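Local coordinates for protein putative mandelate racemase (Zymomonas mobilis, PDB 2OX4) that binds a magnesium ion and is probably a lyase, such as a dehydratase, of the mandelate racemase group in the enolase superfamily, at residues Gly119-Glu124 against Tyr367-Leu372; Ala316-Thr321 against Ala326-Ala331. All blocks are in the same frame, centred on the assembly; numbering follows the deposited sequence.

Contact 1 (Gly119-Glu124 against Tyr367-Leu372)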
loop_
_atom_site.group_PDB
_atom_site.type_symbol
_atom_site.label_atom_id
_atom_site.label_comp_id
_atom_site.label_asym_id
_atom_site.label_seq_id
_atom_site.Cartn_x
_atom_site.Cartn_y
_atom_site.Cartn_z
ATOM N N GLY C 119 -5.421 -12.806 36.152
ATOM C CA GLY C 119 -5.919 -13.910 35.332
ATOM C C GLY C 119 -5.296 -15.259 35.652
ATOM O O GLY C 119 -5.548 -16.248 34.957
ATOM N N GLY C 120 -4.486 -15.306 36.708
ATOM C CA GLY C 120 -4.011 -16.579 37.242
ATOM C C GLY C 120 -2.680 -16.982 36.625
ATOM O O GLY C 120 -2.054 -16.180 35.943
ATOM N N LYS C 121 -2.237 -18.212 36.886
ATOM C CA LYS C 121 -0.949 -18.715 36.385
ATOM C C LYS C 121 -1.124 -19.372 35.025
ATOM O O LYS C 121 -2.124 -20.056 34.798
ATOM C CB LYS C 121 -0.404 -19.793 37.337
ATOM C CG LYS C 121 0.353 -19.258 38.523
ATOM C CD LYS C 121 1.031 -20.383 39.295
ATOM C CE LYS C 121 1.601 -19.845 40.583
ATOM N NZ LYS C 121 1.147 -20.654 41.737
ATOM N N ASN C 122 -0.125 -19.220 34.146
ATOM C CA ASN C 122 -0.113 -19.914 32.868
ATOM C C ASN C 122 0.961 -20.999 32.834
ATOM O O ASN C 122 1.087 -21.739 31.852
ATOM C CB ASN C 122 0.135 -18.919 31.730
ATOM C CG ASN C 122 -1.084 -18.115 31.415
ATOM O OD1 ASN C 122 -1.798 -18.397 30.454
ATOM N ND2 ASN C 122 -1.359 -17.115 32.247
ATOM N N ARG C 123 1.742 -21.062 33.909
ATOM C CA ARG C 123 2.858 -21.994 34.030
ATOM C C ARG C 123 3.272 -22.010 35.502
ATOM O O ARG C 123 2.932 -21.096 36.262
ATOM C CB ARG C 123 4.039 -21.549 33.156
ATOM C CG ARG C 123 4.531 -20.123 33.425
ATOM C CD ARG C 123 5.382 -19.589 32.246
ATOM N NE ARG C 123 4.582 -19.464 31.025
ATOM C CZ ARG C 123 3.737 -18.468 30.782
ATOM N NH1 ARG C 123 3.606 -17.469 31.657
ATOM N NH2 ARG C 123 3.040 -18.458 29.652
ATOM N N GLU C 124 4.001 -23.043 35.906
ATOM C CA GLU C 124 4.345 -23.205 37.321
ATOM C C GLU C 124 5.593 -22.423 37.724
ATOM O O GLU C 124 5.760 -22.078 38.896
ATOM C CB GLU C 124 4.501 -24.692 37.677
ATOM C CG GLU C 124 3.168 -25.460 37.724
ATOM C CD GLU C 124 2.091 -24.763 38.572
ATOM O OE1 GLU C 124 2.331 -24.487 39.770
ATOM O OE2 GLU C 124 0.992 -24.491 38.040
ATOM N N TYR C 367 12.559 -18.973 37.986
ATOM C CA TYR C 367 11.858 -18.123 38.950
ATOM C C TYR C 367 10.463 -18.653 39.292
ATOM O O TYR C 367 9.728 -19.096 38.413
ATOM C CB TYR C 367 11.698 -16.706 38.384
ATOM C CG TYR C 367 12.530 -15.618 39.045
ATOM C CD1 TYR C 367 13.210 -14.690 38.266
ATOM C CD2 TYR C 367 12.619 -15.501 40.439
ATOM C CE1 TYR C 367 13.955 -13.667 38.834
ATOM C CE2 TYR C 367 13.373 -14.482 41.022
ATOM C CZ TYR C 367 14.037 -13.574 40.213
ATOM O OH TYR C 367 14.788 -12.551 40.750
ATOM N N LYS C 368 10.084 -18.565 40.563
ATOM C CA LYS C 368 8.683 -18.716 40.959
ATOM C C LYS C 368 8.091 -17.358 41.331
ATOM O O LYS C 368 8.784 -16.501 41.876
ATOM C CB LYS C 368 8.563 -19.689 42.137
ATOM C CG LYS C 368 8.604 -21.158 41.722
ATOM C CD LYS C 368 8.674 -22.071 42.932
ATOM C CE LYS C 368 8.971 -23.506 42.522
ATOM N NZ LYS C 368 7.843 -24.117 41.766
ATOM N N VAL C 369 6.810 -17.161 41.038
ATOM C CA VAL C 369 6.135 -15.914 41.424
ATOM C C VAL C 369 5.973 -15.866 42.952
ATOM O O VAL C 369 5.728 -16.908 43.576
ATOM C CB VAL C 369 4.765 -15.770 40.707
ATOM C CG1 VAL C 369 3.742 -16.781 41.241
ATOM C CG2 VAL C 369 4.242 -14.334 40.793
ATOM N N PRO C 370 6.143 -14.673 43.570
ATOM C CA PRO C 370 5.774 -14.577 44.993
ATOM C C PRO C 370 4.316 -14.978 45.253
ATOM O O PRO C 370 3.441 -14.788 44.399
ATOM C CB PRO C 370 5.989 -13.091 45.319
ATOM C CG PRO C 370 7.021 -12.637 44.313
ATOM C CD PRO C 370 6.688 -13.401 43.055
ATOM N N GLU C 371 4.068 -15.553 46.427
ATOM C CA GLU C 371 2.733 -16.023 46.781
ATOM C C GLU C 371 2.129 -15.240 47.957
ATOM O O GLU C 371 1.047 -15.578 48.442
ATOM C CB GLU C 371 2.762 -17.524 47.099
ATOM C CG GLU C 371 3.198 -18.423 45.951
ATOM C CD GLU C 371 2.140 -18.583 44.859
ATOM O OE1 GLU C 371 0.984 -18.150 45.045
ATOM O OE2 GLU C 371 2.470 -19.161 43.804
ATOM N N LEU C 372 2.823 -14.190 48.394
ATOM C CA LEU C 372 2.355 -13.311 49.467
ATOM C C LEU C 372 1.230 -12.423 48.920
ATOM O O LEU C 372 1.069 -12.326 47.698
ATOM C CB LEU C 372 3.518 -12.441 49.967
ATOM C CG LEU C 372 4.695 -13.149 50.645
ATOM C CD1 LEU C 372 5.824 -12.156 50.942
ATOM C CD2 LEU C 372 4.231 -13.833 51.924
HETATM O O HOH W 1 5.527 -19.733 40.330
#

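Contact 2 (Ala316-Thr321 against Ala326-Ala331)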
loop_
_atom_site.group_PDB
_atom_site.type_symbol
_atom_site.label_atom_id
_atom_site.label_comp_id
_atom_site.label_asym_id
_atom_site.label_seq_id
_atom_site.Cartn_x
_atom_site.Cartn_y
_atom_site.Cartn_z
ATOM N N ALA C 316 9.394 -9.225 30.033
ATOM C CA ALA C 316 9.398 -7.928 30.692
ATOM C C ALA C 316 10.840 -7.430 30.771
ATOM O O ALA C 316 11.752 -8.194 31.092
ATOM C CB ALA C 316 8.787 -8.002 32.072
ATOM N N HIS C 317 11.042 -6.159 30.464
ATOM C CA HIS C 317 12.306 -5.518 30.801
ATOM C C HIS C 317 12.350 -5.286 32.299
ATOM O O HIS C 317 11.439 -4.672 32.868
ATOM C CB HIS C 317 12.460 -4.192 30.071
ATOM C CG HIS C 317 13.670 -3.421 30.487
ATOM N ND1 HIS C 317 13.613 -2.390 31.401
ATOM C CD2 HIS C 317 14.969 -3.532 30.121
ATOM C CE1 HIS C 317 14.827 -1.901 31.582
ATOM N NE2 HIS C 317 15.667 -2.575 30.817
ATOM N N VAL C 318 13.407 -5.783 32.935
ATOM C CA VAL C 318 13.534 -5.665 34.389
ATOM C C VAL C 318 14.933 -5.174 34.730
ATOM O O VAL C 318 15.923 -5.862 34.454
ATOM C CB VAL C 318 13.281 -7.022 35.103
ATOM C CG1 VAL C 318 13.317 -6.836 36.625
ATOM C CG2 VAL C 318 11.932 -7.596 34.689
ATOM N N ALA C 319 15.010 -3.984 35.317
ATOM C CA ALA C 319 16.305 -3.335 35.573
ATOM C C ALA C 319 16.192 -2.244 36.616
ATOM O O ALA C 319 16.620 -1.106 36.386
ATOM C CB ALA C 319 16.914 -2.774 34.278
ATOM N N GLY C 320 15.612 -2.588 37.764
ATOM C CA GLY C 320 15.671 -1.718 38.940
ATOM C C GLY C 320 15.663 -2.537 40.217
ATOM O O GLY C 320 16.335 -3.573 40.302
ATOM N N THR C 321 14.882 -2.088 41.197
ATOM C CA THR C 321 14.878 -2.704 42.525
ATOM C C THR C 321 14.033 -3.964 42.572
ATOM O O THR C 321 13.424 -4.376 41.562
ATOM C CB THR C 321 14.347 -1.752 43.627
ATOM O OG1 THR C 321 12.911 -1.742 43.612
ATOM C CG2 THR C 321 14.890 -0.337 43.486
ATOM N N ALA C 326 9.811 -8.145 41.621
ATOM C CA ALA C 326 8.662 -8.876 42.145
ATOM C C ALA C 326 7.419 -8.623 41.287
ATOM O O ALA C 326 6.702 -9.560 40.940
ATOM C CB ALA C 326 8.385 -8.494 43.601
ATOM N N ALA C 327 7.178 -7.358 40.949
ATOM C CA ALA C 327 6.010 -6.998 40.143
ATOM C C ALA C 327 6.049 -7.728 38.801
ATOM O O ALA C 327 5.040 -8.286 38.371
ATOM C CB ALA C 327 5.936 -5.491 39.939
ATOM N N SER C 328 7.227 -7.763 38.171
ATOM C CA SER C 328 7.367 -8.379 36.844
ATOM C C SER C 328 7.002 -9.866 36.819
ATOM O O SER C 328 6.497 -10.365 35.827
ATOM C CB SER C 328 8.773 -8.160 36.283
ATOM O OG SER C 328 9.737 -8.947 36.973
ATOM N N LEU C 329 7.257 -10.573 37.917
ATOM C CA LEU C 329 6.967 -12.001 37.976
ATOM C C LEU C 329 5.464 -12.263 37.929
ATOM O O LEU C 329 5.011 -13.235 37.321
ATOM C CB LEU C 329 7.588 -12.600 39.251
ATOM C CG LEU C 329 9.108 -12.419 39.346
ATOM C CD1 LEU C 329 9.605 -12.818 40.735
ATOM C CD2 LEU C 329 9.824 -13.213 38.261
ATOM N N HIS C 330 4.695 -11.396 38.585
ATOM C CA HIS C 330 3.232 -11.484 38.539
ATOM C C HIS C 330 2.705 -11.251 37.128
ATOM O O HIS C 330 1.887 -12.034 36.637
ATOM C CB HIS C 330 2.600 -10.495 39.507
ATOM C CG HIS C 330 2.849 -10.831 40.946
ATOM N ND1 HIS C 330 2.051 -11.704 41.655
ATOM C CD2 HIS C 330 3.821 -10.428 41.801
ATOM C CE1 HIS C 330 2.512 -11.812 42.891
ATOM N NE2 HIS C 330 3.585 -11.046 43.006
ATOM N N ALA C 331 3.193 -10.193 36.486
ATOM C CA ALA C 331 2.759 -9.834 35.122
ATOM C C ALA C 331 3.055 -10.985 34.151
ATOM O O ALA C 331 2.201 -11.387 33.368
ATOM C CB ALA C 331 3.457 -8.542 34.664
#

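Contact 1 (Gly119-Glu124 against Tyr367-Leu372)
Lys368 lies loosely beside Glu124. Its CG and NZ both stay 4.1 Å from Glu124 O, with no direct bond. The Glu124 carboxylate is also not in contact with it: Glu124 OE1 is 5.9 Å from Lys368 NZ. Any attraction between these charges is probably weak.

Val369 is tied to the same carbonyl through a water. The water donates to Glu124 O at 2.8 Å and accepts from Val369 N at 3.0 Å. The side chain of Val369 points at the other loop. Its CG1 sits between the backbone N and the carbonyl carbon (chi1 70°) and meets Lys121 CE at 3.8 Å. The lysine chain passes obliquely over Val369 and bends at its last torsion toward Glu371.

The two loops flank neighbouring strands of the enolase-type barrel: residues 119-124 run into strand 126-131, and residues 367-372 leave strand 366-367, its antiparallel neighbour. Tyr367 pairs with Leu126 through the backbone, and the water continues the link where direct pairing stops. Asn69 of the second subunit takes the backbone N-H of Lys121 through its OD1.

Glu371 closes the contact. Its chain bends at chi2 (-74°) and brings OE2 to 2.9 Å from Lys121 NZ, in a hydrogen-bonded salt bridge. The two side chains come from opposite directions. The ammonium uses the syn side of OE2, 17° out of the carboxylate plane. The other oxygen, OE1, is hydrogen-bonded to Tyr115 OH, which also makes a weak bond with Lys121 NZ. The carboxylate is therefore held at both oxygens. With Lys121 replaced by an alanine, Glu371 OE2 would probably lose its positive partner and the CG1 side of Val369 its cover.

Contact 2 (Ala316-Thr321 against Ala326-Ala331)
Ala316 opens the contact: its CB points at the helix and lies 4.2 Å from Ser328 CB. This is apolar contact between small groups, and the two backbones come nearest here, with 6.5 Å between the CA atoms of Ala316 and Ser328. Ala316 also touches Phe300 of helix 296-309.

His317 points the other way. Its ND1 is hydrogen-bonded to Asp290 OD2.

Val318 turns back to the helix. Its CG2 does most of the touching: it is 3.4 Å from Ser328 OG and 3.6 Å from Ser328 CB. CG1 is anti to the backbone N (chi1 -176°), which leaves CG2 beside that N and facing the serine. Val318 CG1 stays farther off, 4.2 Å from Ser328 OG. The hydroxyl makes no bond across the contact. It is directed back along its own helix (chi1 72°) and gives its hydrogen bond to the carbonyl O of Glu325. The hydroxyl proton is used there, and the valine methyl packs against the oxygen without a bond.

Thr321 ends the loop as N-cap of helix 322-333, its side chain capping a backbone N in the first turn.

The arrangement is a beta-alpha unit of the enolase-type barrel, in which strand 313-314 leads through the loop to the helix packed outside. The His317-Asp290 pair is consistent with the His-Asp dyad known from the mandelate racemase group.

Helix 322-333 joins the two contacts, whose centres lie 13 Å apart. In contact 2 it faces the loop 316-321; its Leu329 and His330 meet the loop 367-372 of contact 1. Val369 CG2 packs 3.5 Å from His330 ND1, and Tyr367 CD1 lies 3.7 Å from Leu329 CD2. His330 ND1 is also bonded to the backbone N of Tyr115, whose hydroxyl serves Glu371 in contact 1. Only contact 2 is near the metal site: the side chain of Val318 is about 10 Å from the magnesium ion, held by Glu215, Glu241 and Glu267. Contact 1 is at the surface, away from that site.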